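Local coordinates for protein CTP:phosphocholine Cytidylyltransferase (Streptococcus pneumoniae, PDB 1JYK) that catalyses transfer of the cytidylyl group of CTP to phosphocholine, probably yielding CDP-choline and pyrophosphate, at residues F145-E150 and G176-G181; N154-V159 and Q167-D172. All coordinates share one frame; numbering follows the deposited sequence.

Contact 1. Residues F145-E150 and G176-G181; sequences FSVYRE and GRILSG
Arg177 reaches across to Ser146, and its NH1 donates to Ser146 O over 2.7 Å. The acceptor lies in the guanidinium plane, but the hydrogen bond is bent, 135° at the hydrogen. NH1 also bonds Leu229 O, so two carbonyls hold the end of this arginine. Ser146 answers with its own hydroxyl: with OG swung opposite the backbone N (chi1 178°), it donates to Ile178 O at 2.8 Å. Ser180 OG gives a second hydrogen bond to Ile178 O from the other face of that carbonyl, 57° out of its plane. The same Ser180 OG accepts from Val147 N at 3.0 Å, nearly straight, so the hydroxyl relays between the two backbones. A water accepts from Ser180 N and donates to Phe145 O, bridging the two segments.

Regular antiparallel pairing is confined to the other end, where the short strand 176-177 lies along the end of the broken strand 142-149. Arg149 and Gly176 form a hydrogen-bonded pair, in which Arg149 N to Gly176 O and Gly176 N to Arg149 O are both 2.9 Å, and Tyr148 and Arg177 are the adjacent non-hydrogen-bonded pair. Ile178 N donates to Val147 O over a longer 3.3 Å.

Packing fills in around these bonds. Tyr148 CB sits 3.9 Å above one face of the Arg177 guanidinium, displaced toward its rim, while Tyr148 CD1 approaches the Gly176 carbonyl carbon. Beyond them, Arg149 CG meets Ile178 CD1 at 3.7 Å. The Arg149 guanidinium takes Val147 CG2 over its centre and forms a salt bridge with Glu236.

Contact 2. Residues N154-V159 and Q167-D172; sequences NEWFLV and QDIIVD
Trp156 and Val171 lie side by side where the paired strands give way to loop, and the indole can be followed outward from its root. Trp156 CB stands 4.0 Å from Ile169 CG2 and also near Ile170 O. With chi1 at -76°, CG lies opposite the carbonyl carbon, and the two rings of the indole then meet different neighbours. CD1 and NE1 both come within 3.6 Å of Val171 CG1, a methyl placed over the face of the five-membered ring in a CH-pi contact, 3.9 Å from its centroid. On the benzene side, CE3 packs against Ile169 CG2, while Asn213 and Lys216 of helix 213-216 also touch this tryptophan.

Further along, the side chains of Leu158 and Ile169 run alongside each other on one face of the sheet, Leu158 CD2 against Ile169 CG1. Phe157 CB and Ile170 CG1 meet on the other, where the side chains of Val159 and Ile170 cross at about a right angle, CG2 to CG2. Phe157 and Ile170 exchange two backbone hydrogen bonds, of which Phe157 N to Ile170 O is short at 2.6 Å and almost straight. Beyond this pair, one water donates to both Glu155 O and Val171 O, bridging the two segments past the last strand pairing.

At the opposite end, Val159 N donates to Asp168 O at 2.9 Å, and Gln167 N donates to Val159 O at 2.7 Å. Two residues thus face one, a classic beta bulge in the two-stranded antiparallel hairpin 157-160/166-170.

In the fold
From the N terminus, the chain first builds strands 27-32, 74-78, 95-98 and 121-125 of the large mixed sheet, parallel to one another where they pair, then enters contact 1 along strand 142-149. It next runs through 154-159, turns, and returns through 167-172, closing the short hairpin of contact 2. Only afterwards does 176-181 come back to close contact 1, so the smaller loop is nested within the larger. The two meet directly: Leu158 N bonds Arg177 O, Leu179 N bonds Trp156 O, and Ile178 packs on Phe157. Segment 176-181 thereby joins the hairpin to strand 142-149, before strand 182-185 pairs with 142-149 and 121-125 in the same mixed sheet.

Contact 1. Residues F145-E150 and G176-G181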
# COMPACT_ATOMS: atom_id res chain seq x y z
N PHE A 145 3.80 -7.48 5.01
CA PHE A 145 2.89 -7.97 6.05
C PHE A 145 1.80 -8.66 5.24
O PHE A 145 1.01 -8.01 4.56
CB PHE A 145 2.35 -6.80 6.86
CG PHE A 145 3.40 -6.14 7.71
CD1 PHE A 145 3.51 -6.44 9.06
CD2 PHE A 145 4.32 -5.27 7.14
CE1 PHE A 145 4.53 -5.88 9.84
CE2 PHE A 145 5.34 -4.71 7.90
CZ PHE A 145 5.44 -5.02 9.26
N SER A 146 1.80 -9.99 5.30
CA SER A 146 0.89 -10.81 4.51
C SER A 146 -0.18 -11.66 5.19
O SER A 146 0.10 -12.37 6.16
CB SER A 146 1.74 -11.74 3.63
OG SER A 146 0.92 -12.60 2.86
N VAL A 147 -1.40 -11.59 4.67
CA VAL A 147 -2.50 -12.39 5.19
C VAL A 147 -2.72 -13.53 4.19
O VAL A 147 -2.41 -13.38 3.00
CB VAL A 147 -3.83 -11.59 5.31
CG1 VAL A 147 -3.73 -10.55 6.43
CG2 VAL A 147 -4.16 -10.92 3.98
N TYR A 148 -3.24 -14.65 4.67
CA TYR A 148 -3.52 -15.79 3.80
C TYR A 148 -4.93 -15.62 3.22
O TYR A 148 -5.86 -15.25 3.94
CB TYR A 148 -3.42 -17.10 4.59
CG TYR A 148 -3.89 -18.32 3.83
CD1 TYR A 148 -3.01 -19.04 3.00
CD2 TYR A 148 -5.20 -18.77 3.92
CE1 TYR A 148 -3.44 -20.17 2.30
CE2 TYR A 148 -5.64 -19.90 3.23
CZ TYR A 148 -4.75 -20.59 2.42
OH TYR A 148 -5.18 -21.70 1.73
N ARG A 149 -5.08 -15.90 1.93
CA ARG A 149 -6.38 -15.79 1.28
C ARG A 149 -6.65 -16.96 0.34
O ARG A 149 -5.71 -17.55 -0.20
CB ARG A 149 -6.47 -14.49 0.47
CG ARG A 149 -6.55 -13.24 1.30
CD ARG A 149 -7.74 -13.26 2.23
NE ARG A 149 -7.83 -12.04 3.03
CZ ARG A 149 -7.62 -11.98 4.34
NH1 ARG A 149 -7.32 -13.09 5.02
NH2 ARG A 149 -7.74 -10.82 4.98
N GLU A 150 -7.93 -17.27 0.15
CA GLU A 150 -8.36 -18.34 -0.74
C GLU A 150 -9.33 -17.77 -1.77
O GLU A 150 -9.79 -16.63 -1.62
CB GLU A 150 -9.04 -19.45 0.07
CG GLU A 150 -8.09 -20.15 1.02
CD GLU A 150 -8.71 -21.35 1.70
OE1 GLU A 150 -7.95 -22.26 2.10
OE2 GLU A 150 -9.95 -21.39 1.82
N GLY A 176 -3.15 -18.58 -0.97
CA GLY A 176 -1.80 -18.40 -0.45
C GLY A 176 -1.61 -17.08 0.27
O GLY A 176 -2.57 -16.35 0.52
N ARG A 177 -0.36 -16.79 0.62
CA ARG A 177 0.02 -15.56 1.30
C ARG A 177 0.18 -14.49 0.21
O ARG A 177 1.09 -14.56 -0.62
CB ARG A 177 1.33 -15.75 2.06
CG ARG A 177 1.20 -16.64 3.29
CD ARG A 177 0.63 -15.85 4.45
NE ARG A 177 0.31 -16.71 5.58
CZ ARG A 177 -0.09 -16.27 6.76
NH1 ARG A 177 -0.23 -14.97 6.99
NH2 ARG A 177 -0.36 -17.14 7.73
N ILE A 178 -0.71 -13.51 0.23
CA ILE A 178 -0.70 -12.47 -0.79
C ILE A 178 -0.04 -11.16 -0.38
O ILE A 178 0.21 -10.92 0.80
CB ILE A 178 -2.15 -12.16 -1.23
CG1 ILE A 178 -2.96 -11.63 -0.04
CG2 ILE A 178 -2.82 -13.42 -1.77
CD1 ILE A 178 -4.23 -10.91 -0.40
N LEU A 179 0.26 -10.34 -1.37
CA LEU A 179 0.79 -9.00 -1.12
C LEU A 179 -0.51 -8.37 -0.63
O LEU A 179 -1.50 -8.33 -1.37
CB LEU A 179 1.26 -8.36 -2.43
CG LEU A 179 2.75 -8.55 -2.70
CD1 LEU A 179 3.04 -10.03 -2.82
CD2 LEU A 179 3.16 -7.82 -3.97
N SER A 180 -0.52 -7.92 0.61
CA SER A 180 -1.74 -7.40 1.22
C SER A 180 -1.97 -5.90 1.35
O SER A 180 -3.01 -5.49 1.88
CB SER A 180 -1.90 -8.05 2.60
OG SER A 180 -1.59 -9.43 2.54
N GLY A 181 -1.04 -5.09 0.90
CA GLY A 181 -1.25 -3.65 1.00
C GLY A 181 -0.49 -2.95 2.10
O GLY A 181 -0.71 -1.76 2.34
O HOH W 1 1.85 -7.29 1.89

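Contact 2. Residues N154-V159 and Q167-D172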
# COMPACT_ATOMS: atom_id res chain seq x y z
N ASN A 154 -6.61 -12.31 -9.21
CA ASN A 154 -5.65 -11.28 -9.56
C ASN A 154 -4.71 -10.84 -8.44
O ASN A 154 -4.14 -9.76 -8.50
CB ASN A 154 -6.39 -10.05 -10.09
CG ASN A 154 -7.13 -10.34 -11.38
OD1 ASN A 154 -8.24 -9.84 -11.60
ND2 ASN A 154 -6.53 -11.16 -12.24
N GLU A 155 -4.53 -11.67 -7.42
CA GLU A 155 -3.62 -11.32 -6.33
C GLU A 155 -2.23 -11.81 -6.70
O GLU A 155 -2.08 -12.60 -7.63
CB GLU A 155 -4.05 -11.99 -5.03
CG GLU A 155 -5.52 -11.90 -4.74
CD GLU A 155 -5.91 -10.55 -4.20
OE1 GLU A 155 -7.12 -10.26 -4.13
OE2 GLU A 155 -4.99 -9.77 -3.84
N TRP A 156 -1.23 -11.33 -5.97
CA TRP A 156 0.15 -11.78 -6.19
C TRP A 156 0.53 -12.50 -4.91
O TRP A 156 0.15 -12.09 -3.81
CB TRP A 156 1.09 -10.60 -6.44
CG TRP A 156 0.98 -10.01 -7.82
CD1 TRP A 156 0.02 -10.27 -8.76
CD2 TRP A 156 1.84 -9.01 -8.39
NE1 TRP A 156 0.23 -9.50 -9.88
CE2 TRP A 156 1.34 -8.72 -9.68
CE3 TRP A 156 2.98 -8.34 -7.93
CZ2 TRP A 156 1.95 -7.78 -10.52
CZ3 TRP A 156 3.59 -7.40 -8.78
CH2 TRP A 156 3.07 -7.13 -10.06
N PHE A 157 1.30 -13.58 -5.04
CA PHE A 157 1.67 -14.37 -3.87
C PHE A 157 3.15 -14.38 -3.54
O PHE A 157 4.01 -14.20 -4.42
CB PHE A 157 1.17 -15.80 -4.05
CG PHE A 157 -0.29 -15.88 -4.39
CD1 PHE A 157 -1.23 -16.13 -3.39
CD2 PHE A 157 -0.72 -15.67 -5.69
CE1 PHE A 157 -2.59 -16.17 -3.69
CE2 PHE A 157 -2.08 -15.70 -6.00
CZ PHE A 157 -3.02 -15.95 -5.00
N LEU A 158 3.44 -14.62 -2.27
CA LEU A 158 4.80 -14.66 -1.76
C LEU A 158 5.34 -16.08 -1.64
O LEU A 158 4.72 -16.94 -1.00
CB LEU A 158 4.85 -13.98 -0.38
CG LEU A 158 4.47 -12.49 -0.37
CD1 LEU A 158 3.98 -12.09 1.02
CD2 LEU A 158 5.68 -11.65 -0.77
N VAL A 159 6.49 -16.33 -2.25
CA VAL A 159 7.12 -17.64 -2.20
C VAL A 159 8.26 -17.57 -1.18
O VAL A 159 9.20 -16.79 -1.36
CB VAL A 159 7.70 -18.05 -3.57
CG1 VAL A 159 8.53 -19.32 -3.43
CG2 VAL A 159 6.58 -18.23 -4.58
N GLN A 167 11.54 -15.54 -1.97
CA GLN A 167 12.32 -16.13 -3.04
C GLN A 167 11.76 -15.72 -4.39
O GLN A 167 12.49 -15.64 -5.38
CB GLN A 167 12.30 -17.66 -2.92
CG GLN A 167 13.05 -18.19 -1.72
CD GLN A 167 14.46 -17.65 -1.64
OE1 GLN A 167 15.09 -17.37 -2.66
NE2 GLN A 167 14.97 -17.49 -0.42
N ASP A 168 10.46 -15.46 -4.42
CA ASP A 168 9.79 -15.07 -5.65
C ASP A 168 8.41 -14.52 -5.31
O ASP A 168 7.91 -14.70 -4.20
CB ASP A 168 9.65 -16.29 -6.56
CG ASP A 168 9.54 -15.92 -8.02
OD1 ASP A 168 9.51 -14.71 -8.34
OD2 ASP A 168 9.50 -16.85 -8.86
N ILE A 169 7.81 -13.84 -6.28
CA ILE A 169 6.46 -13.32 -6.13
C ILE A 169 5.78 -13.80 -7.39
O ILE A 169 6.24 -13.52 -8.50
CB ILE A 169 6.43 -11.78 -6.05
CG1 ILE A 169 6.98 -11.33 -4.69
CG2 ILE A 169 5.00 -11.28 -6.24
CD1 ILE A 169 7.45 -9.88 -4.65
N ILE A 170 4.68 -14.53 -7.24
CA ILE A 170 4.00 -15.09 -8.39
C ILE A 170 2.53 -14.72 -8.46
O ILE A 170 1.96 -14.19 -7.49
CB ILE A 170 4.12 -16.62 -8.37
CG1 ILE A 170 3.45 -17.18 -7.11
CG2 ILE A 170 5.58 -17.02 -8.37
CD1 ILE A 170 3.29 -18.67 -7.12
N VAL A 171 1.92 -15.00 -9.60
CA VAL A 171 0.51 -14.71 -9.81
C VAL A 171 -0.31 -15.99 -10.01
O VAL A 171 -1.54 -15.96 -9.91
CB VAL A 171 0.30 -13.79 -11.04
CG1 VAL A 171 1.38 -12.72 -11.07
CG2 VAL A 171 0.33 -14.62 -12.31
N ASP A 172 0.37 -17.10 -10.28
CA ASP A 172 -0.30 -18.37 -10.54
C ASP A 172 -0.82 -19.15 -9.33
O ASP A 172 -0.28 -20.21 -8.98
CB ASP A 172 0.62 -19.28 -11.36
CG ASP A 172 -0.13 -20.42 -12.04
OD1 ASP A 172 -1.38 -20.44 -11.98
OD2 ASP A 172 0.54 -21.30 -12.63
O HOH W 2 -3.30 -14.10 -9.48